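Local coordinates for protein isocitrate dehydrogenase [NAD] subunit 1, mitochondrial (Saccharomyces cerevisiae, PDB 3BLX) that contributes, in an octamer with subunit 2, to the NAD-dependent oxidative decarboxylation of isocitrate to 2-oxoglutarate in the citric acid cycle, and also binds mitochondrial mRNA leaders, at residues P24-G29 against L80-A85; G29-D34 against K281-A286; A108-L113 against L125-E130. All coordinates share one frame; numbering follows the deposited sequence.

Contact 1. Residues P24-G29 against L80-A85; sequences PGDGVG and LWHTPA
The D26 carboxylate and the H82 imidazole lie almost in one plane, 11° apart, although the two side chains cross at about a right angle. OD1 of D26 presents its syn lone pair to ND1 of H82 at 3.0 Å, so ND1 is the donor in a His-carboxylate hydrogen bond. The same OD1 takes the backbone N of H82 from above the carboxylate plane, and this double grip fixes the rotation of the group. D26 is the N-cap of helix 27-42: its OD2 accepts from G29 N at 3.0 Å in a nearly straight bond. D26 N donates to L80 O at 2.9 Å. Next to this polar cluster the indole of W81 offers one face to the backbone: G25 CA sits 3.4 Å from the centroid of its six-membered ring, a CH-pi contact. The angles of G25 (phi 98°, psi -146°) call for glycine: a CB would jam against P24 O and also meet L80 O. V28 CB approaches CE1 of H82 obliquely at 3.7 Å. With ND1 as donor and both carboxylate oxygens engaged, D26 is probably held as the anion, binding the start of the helix to the loop after strand 75-80.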
ATOM      1  N   PRO E  24      23.356  23.411   7.242  1.00 34.53           N
ATOM      2  CA  PRO E  24      24.645  24.081   7.036  1.00 26.73           C
ATOM      3  C   PRO E  24      25.834  23.223   7.462  1.00 27.07           C
ATOM      4  O   PRO E  24      26.860  23.237   6.814  1.00 37.94           O
ATOM      5  CB  PRO E  24      24.531  25.331   7.908  1.00 22.07           C
ATOM      6  CG  PRO E  24      23.076  25.432   8.271  1.00 27.04           C
ATOM      7  CD  PRO E  24      22.615  24.030   8.349  1.00 37.14           C
ATOM      8  N   GLY E  25      25.695  22.460   8.527  1.00 28.55           N
ATOM      9  CA  GLY E  25      26.800  21.630   8.958  1.00 46.33           C
ATOM     10  C   GLY E  25      27.602  22.254  10.078  1.00 46.93           C
ATOM     11  O   GLY E  25      27.060  22.947  10.928  1.00 39.06           O
ATOM     12  N   ASP E  26      28.901  22.001  10.077  1.00 44.76           N
ATOM     13  CA  ASP E  26      29.773  22.516  11.121  1.00 54.10           C
ATOM     14  C   ASP E  26      30.165  23.968  10.836  1.00 51.67           C
ATOM     15  O   ASP E  26      29.482  24.658  10.087  1.00 53.71           O
ATOM     16  CB  ASP E  26      30.999  21.600  11.350  1.00 40.58           C
ATOM     17  CG  ASP E  26      32.013  21.637  10.201  1.00 56.46           C
ATOM     18  OD1 ASP E  26      32.956  20.816  10.236  1.00 54.92           O
ATOM     19  OD2 ASP E  26      31.889  22.471   9.274  1.00 46.48           O
ATOM     20  N   GLY E  27      31.248  24.423  11.446  1.00 50.07           N
ATOM     21  CA  GLY E  27      31.712  25.783  11.278  1.00 46.21           C
ATOM     22  C   GLY E  27      32.060  26.191   9.865  1.00 49.21           C
ATOM     23  O   GLY E  27      31.590  27.232   9.418  1.00 39.79           O
ATOM     24  N   VAL E  28      32.880  25.393   9.177  1.00 45.10           N
ATOM     25  CA  VAL E  28      33.231  25.655   7.790  1.00 42.95           C
ATOM     26  C   VAL E  28      32.018  25.513   6.881  1.00 45.96           C
ATOM     27  O   VAL E  28      31.835  26.307   5.950  1.00 36.10           O
ATOM     28  CB  VAL E  28      34.357  24.720   7.311  1.00 54.39           C
ATOM     29  CG1 VAL E  28      34.583  24.863   5.799  1.00 39.66           C
ATOM     30  CG2 VAL E  28      35.629  24.991   8.086  1.00 43.43           C
ATOM     31  N   GLY E  29      31.195  24.503   7.156  1.00 35.99           N
ATOM     32  CA  GLY E  29      29.960  24.311   6.421  1.00 38.87           C
ATOM     33  C   GLY E  29      29.071  25.544   6.504  1.00 36.13           C
ATOM     34  O   GLY E  29      28.483  25.965   5.521  1.00 30.84           O
ATOM     35  N   LEU E  80      28.882  20.773   5.133  1.00 52.39           N
ATOM     36  CA  LEU E  80      29.734  19.669   5.560  1.00 56.57           C
ATOM     37  C   LEU E  80      29.893  19.582   7.062  1.00 52.43           C
ATOM     38  O   LEU E  80      29.827  20.591   7.745  1.00 48.03           O
ATOM     39  CB  LEU E  80      31.136  19.807   4.978  1.00 64.47           C
ATOM     40  CG  LEU E  80      31.342  19.641   3.488  1.00 77.35           C
ATOM     41  CD1 LEU E  80      30.279  18.695   2.930  1.00 64.11           C
ATOM     42  CD2 LEU E  80      31.309  21.011   2.831  1.00 74.37           C
ATOM     43  N   TRP E  81      30.091  18.364   7.552  1.00 55.43           N
ATOM     44  CA  TRP E  81      30.828  18.126   8.787  1.00 44.98           C
ATOM     45  C   TRP E  81      32.168  17.523   8.418  1.00 70.78           C
ATOM     46  O   TRP E  81      32.246  16.588   7.611  1.00 74.39           O
ATOM     47  CB  TRP E  81      30.101  17.168   9.699  1.00 60.21           C
ATOM     48  CG  TRP E  81      28.997  17.808  10.388  1.00 59.46           C
ATOM     49  CD1 TRP E  81      29.017  18.371  11.627  1.00 50.09           C
ATOM     50  CD2 TRP E  81      27.684  17.988   9.876  1.00 66.49           C
ATOM     51  NE1 TRP E  81      27.785  18.891  11.926  1.00 50.17           N
ATOM     52  CE2 TRP E  81      26.948  18.670  10.864  1.00 66.26           C
ATOM     53  CE3 TRP E  81      27.055  17.635   8.674  1.00 58.01           C
ATOM     54  CZ2 TRP E  81      25.612  19.002  10.695  1.00 66.54           C
ATOM     55  CZ3 TRP E  81      25.734  17.963   8.505  1.00 68.34           C
ATOM     56  CH2 TRP E  81      25.021  18.644   9.511  1.00 71.77           C
ATOM     57  N   HIS E  82      33.233  18.054   9.001  1.00 64.99           N
ATOM     58  CA  HIS E  82      34.548  17.527   8.704  1.00 78.29           C
ATOM     59  C   HIS E  82      35.011  16.491   9.736  1.00 87.66           C
ATOM     60  O   HIS E  82      36.201  16.366  10.026  1.00 95.32           O
ATOM     61  CB  HIS E  82      35.537  18.661   8.477  1.00 64.93           C
ATOM     62  CG  HIS E  82      35.135  19.574   7.362  1.00 61.28           C
ATOM     63  ND1 HIS E  82      34.079  20.451   7.469  1.00 66.61           N
ATOM     64  CD2 HIS E  82      35.633  19.735   6.110  1.00 76.92           C
ATOM     65  CE1 HIS E  82      33.947  21.127   6.339  1.00 66.11           C
ATOM     66  NE2 HIS E  82      34.877  20.711   5.497  1.00 80.50           N
ATOM     67  N   THR E  83      34.038  15.756  10.277  1.00 81.92           N
ATOM     68  CA  THR E  83      34.285  14.488  10.959  1.00 87.63           C
ATOM     69  C   THR E  83      34.535  13.426   9.884  1.00 79.09           C
ATOM     70  O   THR E  83      34.108  13.584   8.748  1.00 77.66           O
ATOM     71  CB  THR E  83      33.083  14.068  11.872  1.00 99.07           C
ATOM     72  OG1 THR E  83      31.932  13.731  11.077  1.00 92.78           O
ATOM     73  CG2 THR E  83      32.717  15.194  12.843  1.00 76.72           C
ATOM     74  N   PRO E  84      35.244  12.345  10.229  1.00 87.36           N
ATOM     75  CA  PRO E  84      35.516  11.315   9.217  1.00 82.04           C
ATOM     76  C   PRO E  84      34.235  10.637   8.713  1.00 85.15           C
ATOM     77  O   PRO E  84      34.196  10.188   7.562  1.00 76.20           O
ATOM     78  CB  PRO E  84      36.405  10.313   9.964  1.00 71.35           C
ATOM     79  CG  PRO E  84      36.941  11.063  11.148  1.00 81.56           C
ATOM     80  CD  PRO E  84      35.879  12.045  11.522  1.00 93.11           C
ATOM     81  N   ALA E  85      33.206  10.576   9.558  1.00 83.45           N
ATOM     82  CA  ALA E  85      31.924   9.972   9.188  1.00 73.80           C
ATOM     83  C   ALA E  85      31.245  10.665   7.989  1.00 79.94           C
ATOM     84  O   ALA E  85      30.943  10.011   6.988  1.00 71.42           O
ATOM     85  CB  ALA E  85      30.977   9.908  10.400  1.00 62.14           C
TER

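Contact 2. Residues G29-D34 against K281-A286; sequences GKEITD and KGQNVA
E31 sends its carboxylate across from helix 27-42 by a chi1 of -66°, CG anti to the carbonyl carbon, followed by a chain extended beyond CG. Q283 starts the same way, but its chain bends at chi2 (-45°), which brings the amide back toward the helix. The two side chains then cross at about a right angle, their carboxylate and amide planes 65° apart. OE1 of E31 faces OE1 of Q283 at 3.5 Å; both are acceptors, so this approach is no hydrogen bond. The other oxygen, OE2 of E31, lies 3.4 Å from the backbone N of N284 and 4.1 Å from A286 CB, so the carboxylate tip rests along the bend of the loop. The ammonium of K281, on a poorly ordered side chain, stands 5.1 Å from OE1 of E31, measured at NZ; at that separation its charge might still help to stabilise the carboxylate. At the next residue of the helix, CG2 of I32 meets CB of A286 at 4.3 Å, a loose apolar contact beside the polar one. An alanine in place of E31 would remove the carboxylate and would probably cost the helix most of its contact with the loop at Q283 and N284. N284 continues the connection outward, its backbone bonded to T335 and its side chain packed on T335 and T336, while E31 also touches T335. Within the helix, away from the loop, K30 NZ and D34 OD2 form a salt bridge of 3.0 Å one turn apart, the i to i+4 spacing. The arrangement is helix-to-loop packing, joining the first long helix of the isocitrate/isopropylmalate dehydrogenase fold to the loop that leads into helix 289-302.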
ATOM      1  N   GLY E  29      31.195  24.503   7.156  1.00 35.99           N
ATOM      2  CA  GLY E  29      29.960  24.311   6.421  1.00 38.87           C
ATOM      3  C   GLY E  29      29.071  25.544   6.504  1.00 36.13           C
ATOM      4  O   GLY E  29      28.483  25.965   5.521  1.00 30.84           O
ATOM      5  N   LYS E  30      28.985  26.135   7.685  1.00 34.18           N
ATOM      6  CA  LYS E  30      28.256  27.376   7.858  1.00 37.09           C
ATOM      7  C   LYS E  30      28.864  28.559   7.086  1.00 33.63           C
ATOM      8  O   LYS E  30      28.136  29.376   6.546  1.00 29.31           O
ATOM      9  CB  LYS E  30      28.069  27.694   9.341  1.00 37.38           C
ATOM     10  CG  LYS E  30      27.181  28.862   9.596  1.00 39.37           C
ATOM     11  CD  LYS E  30      26.582  28.832  10.982  1.00 78.74           C
ATOM     12  CE  LYS E  30      26.314  30.257  11.482  1.00 92.22           C
ATOM     13  NZ  LYS E  30      25.747  31.145  10.424  1.00 60.79           N
ATOM     14  N   GLU E  31      30.191  28.643   7.010  1.00 43.86           N
ATOM     15  CA  GLU E  31      30.844  29.700   6.231  1.00 36.90           C
ATOM     16  C   GLU E  31      30.454  29.563   4.765  1.00 41.22           C
ATOM     17  O   GLU E  31      30.002  30.521   4.160  1.00 34.62           O
ATOM     18  CB  GLU E  31      32.375  29.659   6.355  1.00 47.66           C
ATOM     19  CG  GLU E  31      32.970  29.969   7.733  1.00 57.14           C
ATOM     20  CD  GLU E  31      34.484  29.704   7.804  1.00 82.81           C
ATOM     21  OE1 GLU E  31      34.991  29.438   8.919  1.00 73.79           O
ATOM     22  OE2 GLU E  31      35.165  29.752   6.748  1.00 85.88           O
ATOM     23  N   ILE E  32      30.625  28.376   4.182  1.00 34.28           N
ATOM     24  CA  ILE E  32      30.335  28.229   2.754  1.00 36.27           C
ATOM     25  C   ILE E  32      28.828  28.274   2.464  1.00 38.88           C
ATOM     26  O   ILE E  32      28.388  28.720   1.416  1.00 30.76           O
ATOM     27  CB  ILE E  32      30.963  26.970   2.156  1.00 30.28           C
ATOM     28  CG1 ILE E  32      30.288  25.724   2.718  1.00 39.25           C
ATOM     29  CG2 ILE E  32      32.451  26.936   2.404  1.00 27.62           C
ATOM     30  CD1 ILE E  32      30.976  24.448   2.338  1.00 30.76           C
ATOM     31  N   THR E  33      28.035  27.805   3.405  1.00 32.98           N
ATOM     32  CA  THR E  33      26.598  27.905   3.291  1.00 33.55           C
ATOM     33  C   THR E  33      26.150  29.369   3.280  1.00 43.58           C
ATOM     34  O   THR E  33      25.243  29.756   2.517  1.00 33.79           O
ATOM     35  CB  THR E  33      25.935  27.207   4.461  1.00 33.15           C
ATOM     36  OG1 THR E  33      25.541  25.905   4.042  1.00 28.67           O
ATOM     37  CG2 THR E  33      24.722  27.989   4.941  1.00 43.28           C
ATOM     38  N   ASP E  34      26.786  30.184   4.122  1.00 37.18           N
ATOM     39  CA  ASP E  34      26.455  31.606   4.198  1.00 41.14           C
ATOM     40  C   ASP E  34      26.848  32.369   2.930  1.00 33.21           C
ATOM     41  O   ASP E  34      26.151  33.286   2.497  1.00 36.38           O
ATOM     42  CB  ASP E  34      27.051  32.249   5.443  1.00 30.64           C
ATOM     43  CG  ASP E  34      26.343  31.802   6.729  1.00 67.05           C
ATOM     44  OD1 ASP E  34      25.255  31.182   6.641  1.00 70.96           O
ATOM     45  OD2 ASP E  34      26.873  32.067   7.831  1.00 64.17           O
ATOM     46  N   LYS E 281      42.681  24.955   7.907  1.00 94.90           N
ATOM     47  CA  LYS E 281      41.903  25.303   9.082  1.00111.92           C
ATOM     48  C   LYS E 281      42.264  26.706   9.543  1.00 99.51           C
ATOM     49  O   LYS E 281      43.424  27.026   9.801  1.00 88.22           O
ATOM     50  CB  LYS E 281      41.987  24.261  10.211  1.00 78.56           C
ATOM     51  CG  LYS E 281      40.597  23.933  10.824  1.00 91.86           C
ATOM     52  CD  LYS E 281      39.775  25.222  11.164  1.00122.43           C
ATOM     53  CE  LYS E 281      38.340  24.957  11.703  1.00 82.23           C
ATOM     54  NZ  LYS E 281      37.550  26.234  11.903  1.00 81.76           N
ATOM     55  N   GLY E 282      41.237  27.539   9.580  1.00 98.02           N
ATOM     56  CA  GLY E 282      41.339  28.900  10.045  1.00 58.20           C
ATOM     57  C   GLY E 282      39.961  29.501   9.851  1.00 68.94           C
ATOM     58  O   GLY E 282      39.083  28.875   9.262  1.00 87.90           O
ATOM     59  N   GLN E 283      39.761  30.718  10.337  1.00 72.20           N
ATOM     60  CA  GLN E 283      38.490  31.420  10.159  1.00 58.18           C
ATOM     61  C   GLN E 283      38.408  32.127   8.794  1.00 64.65           C
ATOM     62  O   GLN E 283      39.366  32.756   8.346  1.00 68.56           O
ATOM     63  CB  GLN E 283      38.277  32.435  11.286  1.00 83.77           C
ATOM     64  CG  GLN E 283      38.156  31.825  12.671  1.00 86.66           C
ATOM     65  CD  GLN E 283      37.239  30.625  12.677  1.00104.53           C
ATOM     66  OE1 GLN E 283      36.219  30.604  11.982  1.00104.50           O
ATOM     67  NE2 GLN E 283      37.602  29.608  13.456  1.00 90.84           N
ATOM     68  N   ASN E 284      37.259  32.006   8.138  1.00 57.70           N
ATOM     69  CA  ASN E 284      36.996  32.683   6.876  1.00 43.38           C
ATOM     70  C   ASN E 284      38.008  32.462   5.765  1.00 42.88           C
ATOM     71  O   ASN E 284      38.321  33.399   5.035  1.00 37.61           O
ATOM     72  CB  ASN E 284      36.832  34.177   7.114  1.00 42.19           C
ATOM     73  CG  ASN E 284      35.956  34.834   6.069  1.00 65.06           C
ATOM     74  OD1 ASN E 284      36.230  35.950   5.608  1.00 43.65           O
ATOM     75  ND2 ASN E 284      34.883  34.138   5.686  1.00 68.87           N
ATOM     76  N   VAL E 285      38.503  31.234   5.611  1.00 43.84           N
ATOM     77  CA  VAL E 285      39.503  30.968   4.578  1.00 44.19           C
ATOM     78  C   VAL E 285      39.072  29.935   3.535  1.00 41.08           C
ATOM     79  O   VAL E 285      39.720  29.801   2.485  1.00 45.85           O
ATOM     80  CB  VAL E 285      40.864  30.530   5.190  1.00 56.73           C
ATOM     81  CG1 VAL E 285      41.450  31.631   6.023  1.00 52.17           C
ATOM     82  CG2 VAL E 285      40.702  29.286   6.025  1.00 55.36           C
ATOM     83  N   ALA E 286      37.998  29.201   3.840  1.00 49.46           N
ATOM     84  CA  ALA E 286      37.552  28.053   3.034  1.00 43.98           C
ATOM     85  C   ALA E 286      37.010  28.430   1.638  1.00 39.34           C
ATOM     86  O   ALA E 286      36.438  29.493   1.471  1.00 40.23           O
ATOM     87  CB  ALA E 286      36.525  27.273   3.802  1.00 21.28           C
TER

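Contact 3. Residues A108-L113 against L125-E130; sequences ALFKSL and LIVIRE
Strands 108-111 and 125-130 run antiparallel, their axes 165° apart, and the side chains fit together differently on the two faces. On the face carrying A108, F110, L125 and V127, the phenyl ring of F110 is the bump that fills the hollow between L125 and V127, beside the A108 methyl of its own strand (F110 CE1 to A108 CB 3.7 Å). Its chi1 of -57° sets the ring over this face, its CD1-CE1 side against the neighbouring strand, where CD1 of F110 meets CD1 of L125 at 3.5 Å. CE1 of F110 reaches CG2 of V127 at 3.7 Å, so the ring bridges both residues obliquely. L125 takes the crowded first torsion (chi1 51°), which places CD1 against the phenyl group. On the other face, L109 and I126, the non-hydrogen-bonded pair, lie side by side, pointing the same way, and CD2 of L109 settles against CG1 of I126 at 3.6 Å. I126 also packs on F169 of helix 156-172. In the backbone, A108 and V127 form a hydrogen-bonded pair, with A108 N to V127 O at 3.0 Å. So do F110 and L125: F110 N meets L125 O at 2.8 Å, nearly along the C=O axis, whereas L125 N comes from above the F110 carbonyl plane. This apolar packing over paired amides holds the strand carrying R129, which probably binds the substrate, as in related enzymes.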
ATOM      1  N   ALA E 108      29.028  13.373  -8.680  1.00 22.60           N
ATOM      2  CA  ALA E 108      30.067  14.374  -8.504  1.00 16.81           C
ATOM      3  C   ALA E 108      30.575  14.877  -9.864  1.00 28.25           C
ATOM      4  O   ALA E 108      30.865  14.105 -10.786  1.00 21.17           O
ATOM      5  CB  ALA E 108      31.189  13.839  -7.675  1.00 11.28           C
ATOM      6  N   LEU E 109      30.656  16.189 -10.014  1.00 25.51           N
ATOM      7  CA  LEU E 109      31.107  16.734 -11.293  1.00 23.99           C
ATOM      8  C   LEU E 109      32.539  17.238 -11.184  1.00 32.21           C
ATOM      9  O   LEU E 109      32.849  18.095 -10.350  1.00 48.62           O
ATOM     10  CB  LEU E 109      30.191  17.855 -11.758  1.00 16.49           C
ATOM     11  CG  LEU E 109      28.709  17.514 -11.784  1.00 30.98           C
ATOM     12  CD1 LEU E 109      27.884  18.696 -12.307  1.00 30.48           C
ATOM     13  CD2 LEU E 109      28.541  16.302 -12.666  1.00 35.44           C
ATOM     14  N   PHE E 110      33.417  16.694 -12.014  1.00 25.56           N
ATOM     15  CA  PHE E 110      34.806  17.133 -12.028  1.00 36.42           C
ATOM     16  C   PHE E 110      35.171  17.884 -13.319  1.00 40.31           C
ATOM     17  O   PHE E 110      35.709  17.297 -14.259  1.00 32.50           O
ATOM     18  CB  PHE E 110      35.724  15.936 -11.813  1.00 20.38           C
ATOM     19  CG  PHE E 110      35.435  15.198 -10.569  1.00 28.29           C
ATOM     20  CD1 PHE E 110      34.681  14.033 -10.608  1.00 28.61           C
ATOM     21  CD2 PHE E 110      35.896  15.672  -9.347  1.00 21.75           C
ATOM     22  CE1 PHE E 110      34.407  13.325  -9.453  1.00 30.91           C
ATOM     23  CE2 PHE E 110      35.618  14.985  -8.187  1.00 26.39           C
ATOM     24  CZ  PHE E 110      34.867  13.797  -8.235  1.00 23.32           C
ATOM     25  N   LYS E 111      34.847  19.174 -13.370  1.00 29.58           N
ATOM     26  CA  LYS E 111      35.259  20.004 -14.491  1.00 42.07           C
ATOM     27  C   LYS E 111      36.399  20.925 -14.083  1.00 41.46           C
ATOM     28  O   LYS E 111      36.299  21.637 -13.071  1.00 50.10           O
ATOM     29  CB  LYS E 111      34.099  20.839 -15.034  1.00 32.50           C
ATOM     30  CG  LYS E 111      34.257  21.158 -16.514  1.00 40.54           C
ATOM     31  CD  LYS E 111      33.034  21.825 -17.083  1.00 58.28           C
ATOM     32  CE  LYS E 111      33.269  22.242 -18.525  1.00 56.52           C
ATOM     33  NZ  LYS E 111      32.117  23.043 -19.054  1.00 73.66           N
ATOM     34  N   SER E 112      37.471  20.908 -14.876  1.00 40.16           N
ATOM     35  CA  SER E 112      38.594  21.850 -14.712  1.00 50.41           C
ATOM     36  C   SER E 112      38.161  23.332 -14.823  1.00 47.96           C
ATOM     37  O   SER E 112      37.300  23.691 -15.634  1.00 41.92           O
ATOM     38  CB  SER E 112      39.700  21.544 -15.727  1.00 28.88           C
ATOM     39  OG  SER E 112      40.605  20.550 -15.257  1.00 52.13           O
ATOM     40  N   LEU E 113      38.756  24.192 -14.003  1.00 47.51           N
ATOM     41  CA  LEU E 113      38.384  25.605 -14.002  1.00 48.00           C
ATOM     42  C   LEU E 113      39.432  26.490 -14.672  1.00 55.09           C
ATOM     43  O   LEU E 113      40.638  26.248 -14.530  1.00 44.16           O
ATOM     44  CB  LEU E 113      38.139  26.078 -12.581  1.00 50.74           C
ATOM     45  CG  LEU E 113      36.851  25.555 -11.962  1.00 56.24           C
ATOM     46  CD1 LEU E 113      37.152  24.958 -10.595  1.00 54.45           C
ATOM     47  CD2 LEU E 113      35.809  26.669 -11.880  1.00 46.24           C
ATOM     48  N   LEU E 125      35.040  14.971 -16.226  1.00 38.46           N
ATOM     49  CA  LEU E 125      34.387  13.708 -15.932  1.00 47.45           C
ATOM     50  C   LEU E 125      33.337  13.809 -14.838  1.00 36.94           C
ATOM     51  O   LEU E 125      33.364  14.717 -14.008  1.00 38.85           O
ATOM     52  CB  LEU E 125      35.395  12.592 -15.673  1.00 37.32           C
ATOM     53  CG  LEU E 125      36.504  12.810 -14.669  1.00 32.88           C
ATOM     54  CD1 LEU E 125      36.045  12.361 -13.306  1.00 43.99           C
ATOM     55  CD2 LEU E 125      37.647  11.947 -15.131  1.00 47.86           C
ATOM     56  N   ILE E 126      32.398  12.873 -14.896  1.00 37.03           N
ATOM     57  CA  ILE E 126      31.290  12.769 -13.971  1.00 27.72           C
ATOM     58  C   ILE E 126      31.327  11.381 -13.360  1.00 26.77           C
ATOM     59  O   ILE E 126      31.417  10.399 -14.084  1.00 32.11           O
ATOM     60  CB  ILE E 126      29.999  12.932 -14.727  1.00 29.19           C
ATOM     61  CG1 ILE E 126      29.966  14.321 -15.332  1.00 30.91           C
ATOM     62  CG2 ILE E 126      28.775  12.680 -13.821  1.00 21.63           C
ATOM     63  CD1 ILE E 126      28.725  14.566 -16.136  1.00 38.24           C
ATOM     64  N   VAL E 127      31.294  11.312 -12.033  1.00 18.79           N
ATOM     65  CA  VAL E 127      31.304  10.044 -11.336  1.00 23.34           C
ATOM     66  C   VAL E 127      29.953   9.855 -10.670  1.00 25.60           C
ATOM     67  O   VAL E 127      29.510  10.685  -9.873  1.00 30.98           O
ATOM     68  CB  VAL E 127      32.445   9.966 -10.287  1.00 26.97           C
ATOM     69  CG1 VAL E 127      32.292   8.719  -9.415  1.00 20.57           C
ATOM     70  CG2 VAL E 127      33.808   9.980 -10.977  1.00 25.44           C
ATOM     71  N   ILE E 128      29.269   8.780 -11.036  1.00 31.74           N
ATOM     72  CA  ILE E 128      27.957   8.468 -10.451  1.00 22.13           C
ATOM     73  C   ILE E 128      28.136   7.208  -9.628  1.00 19.91           C
ATOM     74  O   ILE E 128      28.551   6.182 -10.155  1.00 27.83           O
ATOM     75  CB  ILE E 128      26.884   8.249 -11.544  1.00 18.32           C
ATOM     76  CG1 ILE E 128      26.573   9.550 -12.270  1.00 15.81           C
ATOM     77  CG2 ILE E 128      25.626   7.669 -10.959  1.00 18.28           C
ATOM     78  CD1 ILE E 128      25.736   9.402 -13.486  1.00 14.70           C
ATOM     79  N   ARG E 129      27.868   7.280  -8.330  1.00 23.29           N
ATOM     80  CA  ARG E 129      28.030   6.093  -7.503  1.00 22.77           C
ATOM     81  C   ARG E 129      26.735   5.634  -6.796  1.00 26.76           C
ATOM     82  O   ARG E 129      25.915   6.451  -6.387  1.00 27.65           O
ATOM     83  CB  ARG E 129      29.207   6.258  -6.538  1.00 26.53           C
ATOM     84  CG  ARG E 129      28.870   6.877  -5.224  1.00 35.47           C
ATOM     85  CD  ARG E 129      29.761   6.321  -4.142  1.00 40.42           C
ATOM     86  NE  ARG E 129      29.269   6.710  -2.828  1.00 60.36           N
ATOM     87  CZ  ARG E 129      29.571   7.869  -2.253  1.00 71.75           C
ATOM     88  NH1 ARG E 129      30.370   8.726  -2.887  1.00 62.26           N
ATOM     89  NH2 ARG E 129      29.084   8.173  -1.050  1.00 65.44           N
ATOM     90  N   GLU E 130      26.561   4.321  -6.697  1.00 20.15           N
ATOM     91  CA  GLU E 130      25.418   3.719  -6.055  1.00 17.22           C
ATOM     92  C   GLU E 130      25.510   3.956  -4.559  1.00 24.26           C
ATOM     93  O   GLU E 130      26.563   3.763  -3.982  1.00 24.04           O
ATOM     94  CB  GLU E 130      25.392   2.212  -6.346  1.00 19.53           C
ATOM     95  CG  GLU E 130      23.999   1.579  -6.293  1.00 26.32           C
ATOM     96  CD  GLU E 130      23.405   1.494  -4.876  1.00 39.61           C
ATOM     97  OE1 GLU E 130      24.146   1.116  -3.931  1.00 30.37           O
ATOM     98  OE2 GLU E 130      22.190   1.804  -4.722  1.00 36.69           O
TER

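How the contacts relate
From the N terminus, strand 17-25 leads into helix 27-42, and contact 1 closes the first loop when the chain returns at the end of strand 75-80. Contact 3 follows in series: strands 105-111 and 124-130 pair after a short connection, in the same sheet that contact 1 reaches, with centres 21 Å apart. Contact 2 closes last, when 281-286 comes back to helix 27-42; it therefore spans contact 3 and crosses contact 1. Contacts 1 and 2 share G29 and touch directly, L80 CD2 packing on I32 CD1 at 3.5 Å. Together they tie the start of helix 27-42 to the end of strand 75-80 and to a late loop, while contact 3 stands apart.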